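Local coordinates for protein ALDH21) (Physcomitrella patens subsp. patens, PDB 5MZ5) that oxidises succinic semialdehyde with NADP(+) as cofactor and, as a member of the aldehyde dehydrogenase family, possibly also acts on glyceraldehyde 3-phosphate, at residues S126-P129 with G135-T138; N189-L194 with P218-I223; A196-P201 with T262-G267; M251-E256 with W271-R276. All blocks are in the same frame, centred on the assembly; numbering follows the deposited sequence.

Contact 1: residues S126-P129 with G135-T138; sequences SGKP and GEVT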
loop_
_atom_site.group_PDB
_atom_site.type_symbol
_atom_site.label_atom_id
_atom_site.label_comp_id
_atom_site.label_asym_id
_atom_site.label_seq_id
_atom_site.Cartn_x
_atom_site.Cartn_y
_atom_site.Cartn_z
ATOM N N SER A 126 27.140 -21.273 21.764
ATOM C CA SER A 126 25.769 -21.257 22.275
ATOM C C SER A 126 25.325 -22.580 22.888
ATOM O O SER A 126 24.378 -22.598 23.677
ATOM C CB SER A 126 24.792 -20.802 21.190
ATOM O OG SER A 126 24.531 -21.839 20.259
ATOM N N GLY A 127 25.994 -23.669 22.511
ATOM C CA GLY A 127 25.629 -25.000 22.973
ATOM C C GLY A 127 24.461 -25.601 22.206
ATOM O O GLY A 127 23.981 -26.678 22.563
ATOM N N LYS A 128 23.964 -24.916 21.157
ATOM C CA LYS A 128 22.841 -25.449 20.379
ATOM C C LYS A 128 23.310 -26.562 19.440
ATOM O O LYS A 128 24.412 -26.473 18.902
ATOM C CB LYS A 128 22.033 -24.347 19.656
ATOM C CG LYS A 128 22.667 -23.759 18.378
ATOM C CD LYS A 128 21.804 -22.686 17.731
ATOM C CE LYS A 128 21.559 -21.496 18.643
ATOM N NZ LYS A 128 20.213 -20.899 18.408
ATOM N N PRO A 129 22.516 -27.640 19.257
ATOM C CA PRO A 129 22.944 -28.720 18.350
ATOM C C PRO A 129 23.311 -28.211 16.950
ATOM O O PRO A 129 22.701 -27.254 16.482
ATOM C CB PRO A 129 21.735 -29.652 18.342
ATOM C CG PRO A 129 21.088 -29.412 19.666
ATOM C CD PRO A 129 21.197 -27.937 19.852
ATOM N N GLY A 135 20.547 -24.409 10.751
ATOM C CA GLY A 135 19.228 -23.806 10.545
ATOM C C GLY A 135 19.264 -22.312 10.836
ATOM O O GLY A 135 18.676 -21.521 10.094
ATOM N N GLU A 136 20.012 -21.904 11.882
ATOM C CA GLU A 136 20.181 -20.494 12.257
ATOM C C GLU A 136 20.998 -19.693 11.220
ATOM O O GLU A 136 20.702 -18.512 11.010
ATOM C CB GLU A 136 20.754 -20.343 13.671
ATOM C CG GLU A 136 20.915 -18.889 14.084
ATOM C CD GLU A 136 21.314 -18.568 15.509
ATOM O OE1 GLU A 136 21.526 -17.373 15.795
ATOM O OE2 GLU A 136 21.446 -19.497 16.332
ATOM N N VAL A 137 22.025 -20.328 10.594
ATOM C CA VAL A 137 22.842 -19.684 9.559
ATOM C C VAL A 137 21.978 -19.468 8.276
ATOM O O VAL A 137 21.986 -18.372 7.730
ATOM C CB VAL A 137 24.218 -20.378 9.308
ATOM C CG1 VAL A 137 25.072 -19.574 8.332
ATOM C CG2 VAL A 137 24.984 -20.565 10.628
ATOM N N THR A 138 21.147 -20.454 7.903
ATOM C CA THR A 138 20.214 -20.380 6.769
ATOM C C THR A 138 19.212 -19.250 6.989
ATOM O O THR A 138 18.912 -18.509 6.060
ATOM C CB THR A 138 19.469 -21.737 6.595
ATOM O OG1 THR A 138 20.424 -22.785 6.426
ATOM C CG2 THR A 138 18.486 -21.734 5.418
#
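Glu136, on the second turn of helix 130-151, carries this side of the contact, and its partner is Lys128 in the short link after helix 115-126. The carboxylate lies at the end of a fully extended chain, CG being anti to the backbone N (chi1 -179°), and the two side chains cross at about a right angle. Glu136 OE2 takes a salt bridge of 2.8 Å from Lys128 NZ, which comes in on the syn side but lies 35° out of the carboxylate plane. Lys128 CE is close as well, 3.1 Å from Glu136 OE2. Both side chains are buried, and the bridge probably lets each charge offset the other there. The bridge closes a helix-loop-helix turn: Gly127 leaves the first helix with positive phi, Ser126 OG accepts from Lys128 N in an ST turn (3.3 Å), and Pro129 is the N-cap residue of the next helix. The ammonium group also bonds to Gln315 OE1 and the backbone O of Asn189, with a cation-pi contact to Phe190, while Glu136 OE1 receives the backbone N-H groups of Leu192 and Asn193. The next residue, Val137, packs on Phe115 and Leu122 of helix 115-126, and Thr138 OG1 bonds back to Arg134 O.

Contact 2: residues N189-L194 with P218-I223; sequences NFPLNL and PLSALI
Ser220 OG is the polar atom at this interface, and its bond goes to Glu125 OE2 of helix 115-126; the other carboxylate oxygen, OE1, takes the backbone N-H of Leu219. With respect to the segment 189-194 the hydroxyl has only carbon for company: Ser220 OG is 4.0 Å from Leu192 CB and 4.2 Å from Pro191 CG. The hydroxyl stands beside its own backbone N, anti to the carbonyl carbon (chi1 -70°), and from there it reaches the glutamate. The methylene does the closer touching, with Ser220 CB 3.5 Å from Pro191 O and 3.8 Å from Leu192 CB. Leu192 sends its chain past the serine, and its CD1 methyl lies 3.7 Å from Ser220 O in the first turn of helix 219-229. The backbones are close here, Leu192 CA and Ser220 CA being 5.2 Å apart, a spacing that a side chain as small as serine's permits. Around the pair, Leu122 of helix 115-126 touches both Pro191 and Ser220, while Ile118 touches Leu192.

In the Rossmann-type cofactor domain, the contact packs the loop leading into helix 193-205 against the start of helix 219-229, the helix after strand 209-212. That loop includes Asn189, a succinate-binding residue, and follows Trp188, which binds NADP(+). Since the segments meet directly only through van der Waals contacts, carbon on carbon and carbon on carbonyl oxygen, the polar hold on the start of helix 219-229 comes from a third party, Glu125, which grips both Ser220 OG and Leu219 N.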
loop_
_atom_site.group_PDB
_atom_site.type_symbol
_atom_site.label_atom_id
_atom_site.label_comp_id
_atom_site.label_asym_id
_atom_site.label_seq_id
_atom_site.Cartn_x
_atom_site.Cartn_y
_atom_site.Cartn_z
ATOM N N ASN A 189 20.726 -16.520 23.024
ATOM C CA ASN A 189 19.977 -17.705 22.540
ATOM C C ASN A 189 19.971 -17.889 20.995
ATOM O O ASN A 189 19.908 -19.043 20.532
ATOM C CB ASN A 189 18.568 -17.769 23.110
ATOM C CG ASN A 189 17.667 -16.625 22.743
ATOM O OD1 ASN A 189 17.874 -15.472 23.131
ATOM N ND2 ASN A 189 16.592 -16.942 22.077
ATOM N N PHE A 190 20.033 -16.798 20.211
ATOM C CA PHE A 190 20.194 -16.882 18.738
ATOM C C PHE A 190 21.224 -15.793 18.437
ATOM O O PHE A 190 20.851 -14.719 17.952
ATOM C CB PHE A 190 18.883 -16.632 17.967
ATOM C CG PHE A 190 17.941 -17.809 17.885
ATOM C CD1 PHE A 190 17.051 -18.087 18.925
ATOM C CD2 PHE A 190 17.919 -18.625 16.760
ATOM C CE1 PHE A 190 16.187 -19.192 18.854
ATOM C CE2 PHE A 190 17.055 -19.729 16.689
ATOM C CZ PHE A 190 16.190 -20.000 17.733
ATOM N N PRO A 191 22.513 -16.015 18.796
ATOM C CA PRO A 191 23.505 -14.929 18.685
ATOM C C PRO A 191 23.864 -14.463 17.281
ATOM O O PRO A 191 24.575 -13.459 17.148
ATOM C CB PRO A 191 24.724 -15.477 19.419
ATOM C CG PRO A 191 24.586 -16.935 19.361
ATOM C CD PRO A 191 23.121 -17.228 19.384
ATOM N N LEU A 192 23.381 -15.158 16.253
ATOM C CA LEU A 192 23.612 -14.714 14.890
ATOM C C LEU A 192 22.320 -14.129 14.304
ATOM O O LEU A 192 22.315 -12.975 13.880
ATOM C CB LEU A 192 24.193 -15.845 14.026
ATOM C CG LEU A 192 24.488 -15.503 12.563
ATOM C CD1 LEU A 192 25.693 -14.572 12.424
ATOM C CD2 LEU A 192 24.661 -16.758 11.739
ATOM N N ASN A 193 21.228 -14.917 14.316
ATOM C CA ASN A 193 19.942 -14.511 13.767
ATOM C C ASN A 193 19.334 -13.295 14.458
ATOM O O ASN A 193 18.822 -12.417 13.770
ATOM C CB ASN A 193 18.941 -15.681 13.718
ATOM C CG ASN A 193 17.658 -15.332 12.976
ATOM O OD1 ASN A 193 16.619 -15.080 13.582
ATOM N ND2 ASN A 193 17.742 -15.135 11.682
ATOM N N LEU A 194 19.384 -13.229 15.793
ATOM C CA LEU A 194 18.782 -12.104 16.502
ATOM C C LEU A 194 19.654 -10.846 16.408
ATOM O O LEU A 194 19.138 -9.737 16.587
ATOM C CB LEU A 194 18.341 -12.452 17.934
ATOM C CG LEU A 194 17.127 -13.443 17.983
ATOM C CD1 LEU A 194 16.816 -13.918 19.412
ATOM C CD2 LEU A 194 15.877 -12.848 17.344
ATOM N N PRO A 218 29.613 -13.723 21.809
ATOM C CA PRO A 218 29.890 -12.585 20.910
ATOM C C PRO A 218 30.482 -12.913 19.549
ATOM O O PRO A 218 30.573 -12.023 18.717
ATOM C CB PRO A 218 30.896 -11.759 21.725
ATOM C CG PRO A 218 31.671 -12.788 22.481
ATOM C CD PRO A 218 30.738 -13.943 22.752
ATOM N N LEU A 219 30.959 -14.142 19.350
ATOM C CA LEU A 219 31.713 -14.512 18.155
ATOM C C LEU A 219 30.938 -14.432 16.867
ATOM O O LEU A 219 31.536 -14.097 15.849
ATOM C CB LEU A 219 32.364 -15.892 18.304
ATOM C CG LEU A 219 33.083 -16.173 19.617
ATOM C CD1 LEU A 219 33.533 -17.602 19.649
ATOM C CD2 LEU A 219 34.260 -15.190 19.856
ATOM N N SER A 220 29.627 -14.732 16.902
ATOM C CA SER A 220 28.729 -14.678 15.740
ATOM C C SER A 220 28.606 -13.244 15.265
ATOM O O SER A 220 28.672 -12.981 14.053
ATOM C CB SER A 220 27.355 -15.250 16.080
ATOM O OG SER A 220 27.455 -16.648 16.264
ATOM N N ALA A 221 28.471 -12.312 16.230
ATOM C CA ALA A 221 28.422 -10.887 15.935
ATOM C C ALA A 221 29.772 -10.394 15.396
ATOM O O ALA A 221 29.802 -9.550 14.505
ATOM C CB ALA A 221 28.048 -10.113 17.175
ATOM N N LEU A 222 30.878 -10.944 15.913
ATOM C CA LEU A 222 32.220 -10.552 15.504
ATOM C C LEU A 222 32.558 -11.043 14.103
ATOM O O LEU A 222 33.310 -10.372 13.408
ATOM C CB LEU A 222 33.285 -10.960 16.547
ATOM C CG LEU A 222 33.195 -10.215 17.909
ATOM C CD1 LEU A 222 34.142 -10.846 18.936
ATOM C CD2 LEU A 222 33.452 -8.698 17.757
ATOM N N ILE A 223 31.967 -12.186 13.682
ATOM C CA ILE A 223 32.086 -12.737 12.334
ATOM C C ILE A 223 31.358 -11.784 11.378
ATOM O O ILE A 223 31.924 -11.457 10.335
ATOM C CB ILE A 223 31.614 -14.226 12.229
ATOM C CG1 ILE A 223 32.598 -15.175 12.975
ATOM C CG2 ILE A 223 31.455 -14.671 10.767
ATOM C CD1 ILE A 223 32.037 -16.668 13.239
#

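Contact 3: residues A196-P201 with T262-G267; sequences AHKVAP and TFTGSG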
loop_
_atom_site.group_PDB
_atom_site.type_symbol
_atom_site.label_atom_id
_atom_site.label_comp_id
_atom_site.label_asym_id
_atom_site.label_seq_id
_atom_site.Cartn_x
_atom_site.Cartn_y
_atom_site.Cartn_z
ATOM N N ALA A 196 21.275 -10.347 13.265
ATOM C CA ALA A 196 20.874 -10.086 11.872
ATOM C C ALA A 196 19.568 -9.287 11.798
ATOM O O ALA A 196 19.484 -8.351 11.004
ATOM C CB ALA A 196 20.734 -11.401 11.097
ATOM N N HIS A 197 18.588 -9.598 12.681
ATOM C CA HIS A 197 17.290 -8.916 12.720
ATOM C C HIS A 197 17.365 -7.446 13.178
ATOM O O HIS A 197 16.366 -6.728 13.083
ATOM C CB HIS A 197 16.267 -9.725 13.538
ATOM C CG HIS A 197 15.563 -10.755 12.705
ATOM N ND1 HIS A 197 14.660 -10.389 11.707
ATOM C CD2 HIS A 197 15.665 -12.104 12.725
ATOM C CE1 HIS A 197 14.228 -11.517 11.186
ATOM N NE2 HIS A 197 14.807 -12.576 11.765
ATOM N N LYS A 198 18.547 -6.987 13.629
ATOM C CA LYS A 198 18.783 -5.588 13.998
ATOM C C LYS A 198 19.721 -4.933 12.975
ATOM O O LYS A 198 19.425 -3.846 12.468
ATOM C CB LYS A 198 19.367 -5.468 15.424
ATOM C CG LYS A 198 18.454 -5.998 16.511
ATOM C CD LYS A 198 19.048 -5.757 17.899
ATOM C CE LYS A 198 18.242 -6.403 19.008
ATOM N NZ LYS A 198 16.789 -6.030 18.972
ATOM N N VAL A 199 20.830 -5.610 12.660
ATOM C CA VAL A 199 21.899 -5.157 11.754
ATOM C C VAL A 199 21.436 -5.049 10.275
ATOM O O VAL A 199 21.701 -4.026 9.647
ATOM C CB VAL A 199 23.169 -6.036 11.904
ATOM C CG1 VAL A 199 24.165 -5.824 10.755
ATOM C CG2 VAL A 199 23.828 -5.813 13.261
ATOM N N ALA A 200 20.769 -6.088 9.731
ATOM C CA ALA A 200 20.308 -6.090 8.323
ATOM C C ALA A 200 19.327 -4.927 8.061
ATOM O O ALA A 200 19.604 -4.173 7.146
ATOM C CB ALA A 200 19.711 -7.445 7.940
ATOM N N PRO A 201 18.274 -4.662 8.900
ATOM C CA PRO A 201 17.433 -3.466 8.660
ATOM C C PRO A 201 18.149 -2.110 8.817
ATOM O O PRO A 201 17.812 -1.188 8.081
ATOM C CB PRO A 201 16.270 -3.630 9.654
ATOM C CG PRO A 201 16.734 -4.574 10.652
ATOM C CD PRO A 201 17.725 -5.478 10.010
ATOM N N THR A 262 17.466 -0.571 20.365
ATOM C CA THR A 262 16.784 -1.823 20.012
ATOM C C THR A 262 17.410 -2.939 20.841
ATOM O O THR A 262 18.610 -3.245 20.715
ATOM C CB THR A 262 16.693 -2.075 18.486
ATOM O OG1 THR A 262 16.099 -3.358 18.286
ATOM C CG2 THR A 262 18.033 -2.013 17.787
ATOM N N PHE A 263 16.586 -3.508 21.728
ATOM C CA PHE A 263 17.011 -4.542 22.665
ATOM C C PHE A 263 16.236 -5.834 22.497
ATOM O O PHE A 263 15.011 -5.827 22.319
ATOM C CB PHE A 263 16.894 -4.020 24.109
ATOM C CG PHE A 263 17.140 -5.024 25.214
ATOM C CD1 PHE A 263 18.426 -5.288 25.662
ATOM C CD2 PHE A 263 16.088 -5.730 25.786
ATOM C CE1 PHE A 263 18.656 -6.198 26.695
ATOM C CE2 PHE A 263 16.322 -6.669 26.798
ATOM C CZ PHE A 263 17.602 -6.882 27.263
ATOM N N THR A 264 16.978 -6.940 22.535
ATOM C CA THR A 264 16.435 -8.301 22.554
ATOM C C THR A 264 17.088 -8.993 23.741
ATOM O O THR A 264 18.316 -9.051 23.825
ATOM C CB THR A 264 16.617 -9.076 21.256
ATOM O OG1 THR A 264 15.948 -8.380 20.212
ATOM C CG2 THR A 264 16.022 -10.501 21.350
ATOM N N GLY A 265 16.260 -9.458 24.663
ATOM C CA GLY A 265 16.748 -10.139 25.858
ATOM C C GLY A 265 15.731 -10.245 26.968
ATOM O O GLY A 265 14.524 -10.282 26.711
ATOM N N SER A 266 16.237 -10.301 28.210
ATOM C CA SER A 266 15.452 -10.418 29.436
ATOM C C SER A 266 14.500 -9.241 29.663
ATOM O O SER A 266 14.914 -8.088 29.583
ATOM C CB SER A 266 16.379 -10.601 30.634
ATOM O OG SER A 266 15.640 -10.846 31.815
ATOM N N GLY A 267 13.238 -9.566 29.952
ATOM C CA GLY A 267 12.159 -8.624 30.223
ATOM C C GLY A 267 12.477 -7.595 31.289
ATOM O O GLY A 267 12.411 -6.401 30.992
#
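Lys198 NZ donates to two threonine hydroxyls at once, with Thr262 OG1 and Thr264 OG1 each 2.8 Å away, and a salt bridge to Glu492 OE1 adds a third partner to the buried ammonium group. This is helix-on-sheet packing in the Rossmann-type fold: helix 193-205 packs on the central, largely parallel sheet, and the axes of 196-201 and 262-264 run nearly antiparallel, at 158°. Two residues apart on the strand, the threonines face the helix together, whereas Phe263 between them points away. The lysine chain stays extended until its last torsion, where a bend (chi4 -53°) places the nitrogen between the hydroxyls. It meets Thr262 tip to tip. A methionine in its place would probably leave both threonine hydroxyls without this donor and Glu492 without its counter-charge in a buried setting. Beside Thr264 stands Glu285, the predicted active-site residue, and the strand runs on into the loop with Ser266, which binds NADP(+). Farther out the packing is aliphatic, with Met184 of strand 182-185 lying against both Lys198 and Val199. The lysine carbons rest on the first threonine, Lys198 CD lying 3.9 Å from Thr262 CG2.

Contact 4: residues M251-E256 with W271-R276; sequences MFTVDE and WDMKAR
The guanidinium group of Arg276 has the CG2 methyl of Thr253 over one face, 4.1 Å from Arg276 NH1, while Val254 CG1 approaches obliquely, 3.9 Å from Arg276 NH2. In-plane at its edge lie the Asp272 carboxylate and a water. Arg276 NE and NH1 both grip Asp272 OD2, each at 3.1 Å, from the same face of the carboxylate and 33° out of its plane. Arg276 NH2 forms a salt bridge with Asp250, just ahead of helix 251-254, and so ties the arginine across to the other helix. The water accepts from Arg276 NH1 at 2.9 Å and is hydrogen-bonded to Thr253 OG1, linking the two helices. Deeper in, Thr253 and Met273 cross at about a right angle. The methionine, bent at chi3 (76°), wraps around the hydroxyl, with Met273 CG and CE both 3.3 Å from Thr253 OG1. A glycine at Thr253 would probably take the methyl cover from the guanidinium, deprive the water of one anchor and set the Met273 side chain freer to turn. Met273 also reaches Leu261 and Phe263, so this is the packing of the helices that come before and after strand 260-264 in the chain of the Rossmann-type domain.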
loop_
_atom_site.group_PDB
_atom_site.type_symbol
_atom_site.label_atom_id
_atom_site.label_comp_id
_atom_site.label_asym_id
_atom_site.label_seq_id
_atom_site.Cartn_x
_atom_site.Cartn_y
_atom_site.Cartn_z
ATOM N N MET A 251 25.985 2.890 28.832
ATOM C CA MET A 251 26.174 3.814 27.703
ATOM C C MET A 251 25.215 3.496 26.534
ATOM O O MET A 251 24.667 4.410 25.921
ATOM C CB MET A 251 27.632 3.787 27.221
ATOM C CG MET A 251 28.632 4.276 28.277
ATOM S SD MET A 251 30.321 4.351 27.646
ATOM C CE MET A 251 30.188 5.777 26.546
ATOM N N PHE A 252 24.945 2.195 26.308
ATOM C CA PHE A 252 24.036 1.704 25.279
ATOM C C PHE A 252 22.581 2.088 25.550
ATOM O O PHE A 252 21.768 2.158 24.613
ATOM C CB PHE A 252 24.192 0.187 25.124
ATOM C CG PHE A 252 25.454 -0.154 24.371
ATOM C CD1 PHE A 252 26.681 -0.271 25.039
ATOM C CD2 PHE A 252 25.433 -0.328 22.990
ATOM C CE1 PHE A 252 27.856 -0.558 24.332
ATOM C CE2 PHE A 252 26.605 -0.613 22.290
ATOM C CZ PHE A 252 27.808 -0.713 22.960
ATOM N N THR A 253 22.256 2.345 26.832
ATOM C CA THR A 253 20.920 2.729 27.247
ATOM C C THR A 253 20.700 4.253 27.222
ATOM O O THR A 253 19.775 4.725 26.575
ATOM C CB THR A 253 20.608 2.102 28.629
ATOM O OG1 THR A 253 20.592 0.690 28.473
ATOM C CG2 THR A 253 19.281 2.587 29.229
ATOM N N VAL A 254 21.536 4.997 27.936
ATOM C CA VAL A 254 21.371 6.423 28.234
ATOM C C VAL A 254 21.974 7.422 27.233
ATOM O O VAL A 254 21.544 8.582 27.226
ATOM C CB VAL A 254 21.880 6.732 29.671
ATOM C CG1 VAL A 254 21.219 5.805 30.690
ATOM C CG2 VAL A 254 23.408 6.657 29.773
ATOM N N ASP A 255 22.976 7.018 26.444
ATOM C CA ASP A 255 23.664 7.964 25.565
ATOM C C ASP A 255 22.727 8.691 24.593
ATOM O O ASP A 255 22.002 8.068 23.824
ATOM C CB ASP A 255 24.852 7.328 24.835
ATOM C CG ASP A 255 25.876 8.381 24.489
ATOM O OD1 ASP A 255 25.676 9.092 23.497
ATOM O OD2 ASP A 255 26.832 8.539 25.252
ATOM N N GLU A 256 22.733 10.019 24.677
ATOM C CA GLU A 256 21.879 10.922 23.906
ATOM C C GLU A 256 22.242 10.984 22.423
ATOM O O GLU A 256 21.419 11.442 21.628
ATOM C CB GLU A 256 21.865 12.330 24.524
ATOM C CG GLU A 256 21.303 12.387 25.942
ATOM C CD GLU A 256 21.283 13.756 26.596
ATOM O OE1 GLU A 256 21.672 13.857 27.785
ATOM O OE2 GLU A 256 20.862 14.726 25.925
ATOM N N TRP A 271 12.659 -3.683 30.152
ATOM C CA TRP A 271 11.750 -2.659 30.676
ATOM C C TRP A 271 12.475 -1.555 31.434
ATOM O O TRP A 271 12.112 -0.398 31.307
ATOM C CB TRP A 271 10.612 -3.281 31.517
ATOM C CG TRP A 271 9.676 -4.123 30.693
ATOM C CD1 TRP A 271 9.406 -5.451 30.859
ATOM C CD2 TRP A 271 8.914 -3.698 29.549
ATOM N NE1 TRP A 271 8.484 -5.866 29.934
ATOM C CE2 TRP A 271 8.158 -4.810 29.118
ATOM C CE3 TRP A 271 8.771 -2.473 28.868
ATOM C CZ2 TRP A 271 7.263 -4.734 28.043
ATOM C CZ3 TRP A 271 7.892 -2.402 27.797
ATOM C CH2 TRP A 271 7.161 -3.522 27.385
ATOM N N ASP A 272 13.516 -1.916 32.196
ATOM C CA ASP A 272 14.332 -0.958 32.917
ATOM C C ASP A 272 15.148 -0.070 31.947
ATOM O O ASP A 272 15.305 1.119 32.196
ATOM C CB ASP A 272 15.241 -1.679 33.934
ATOM C CG ASP A 272 16.172 -0.721 34.626
ATOM O OD1 ASP A 272 15.667 0.170 35.356
ATOM O OD2 ASP A 272 17.390 -0.773 34.340
ATOM N N MET A 273 15.659 -0.638 30.850
ATOM C CA MET A 273 16.366 0.147 29.821
ATOM C C MET A 273 15.413 1.150 29.141
ATOM O O MET A 273 15.799 2.309 28.931
ATOM C CB MET A 273 17.032 -0.743 28.769
ATOM C CG MET A 273 18.258 -1.444 29.279
ATOM S SD MET A 273 18.686 -2.821 28.206
ATOM C CE MET A 273 19.429 -1.961 26.804
ATOM N N LYS A 274 14.164 0.720 28.856
ATOM C CA LYS A 274 13.136 1.594 28.253
ATOM C C LYS A 274 12.861 2.788 29.185
ATOM O O LYS A 274 12.850 3.927 28.713
ATOM C CB LYS A 274 11.839 0.795 27.972
ATOM C CG LYS A 274 10.743 1.611 27.280
ATOM C CD LYS A 274 9.413 0.860 27.264
ATOM C CE LYS A 274 8.272 1.634 26.615
ATOM N NZ LYS A 274 7.707 2.690 27.502
ATOM N N ALA A 275 12.718 2.519 30.526
ATOM C CA ALA A 275 12.473 3.534 31.544
ATOM C C ALA A 275 13.592 4.574 31.639
ATOM O O ALA A 275 13.305 5.749 31.893
ATOM C CB ALA A 275 12.267 2.868 32.902
ATOM N N ARG A 276 14.859 4.158 31.395
ATOM C CA ARG A 276 16.013 5.052 31.556
ATOM C C ARG A 276 16.669 5.505 30.265
ATOM O O ARG A 276 17.655 6.234 30.319
ATOM C CB ARG A 276 17.064 4.402 32.488
ATOM C CG ARG A 276 16.565 4.151 33.920
ATOM C CD ARG A 276 17.568 3.437 34.831
ATOM N NE ARG A 276 18.104 2.203 34.242
ATOM C CZ ARG A 276 19.243 2.127 33.556
ATOM N NH1 ARG A 276 19.623 0.982 33.021
ATOM N NH2 ARG A 276 19.994 3.204 33.382
HETATM O O HOH W 1 21.625 -0.078 31.162
#

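The four contacts follow one another from the helical layer inward to the cofactor-binding sheet and out to its far side. Contact 1 closes before contact 2 opens; their centres are about 10 Å apart, and contact 1 is hydrogen-bonded to the loop of contact 2. Contacts 2 and 3 share helix 193-205 and alternate along the chain, with centres about 11 Å apart, where Leu194 packs on Thr264. Contacts 3 and 4 alternate too: helix 251-254, strand 260-264 and helix 267-276 are consecutive, and Phe263 meets Met273. Contacts 1 and 4, about 30 Å apart between centres, lie on opposite sides of the chain's centre. Contact 2 holds the succinate-binding Asn189 and contact 3 the NADP(+)-binding Ser266, which places the middle contacts at these sites.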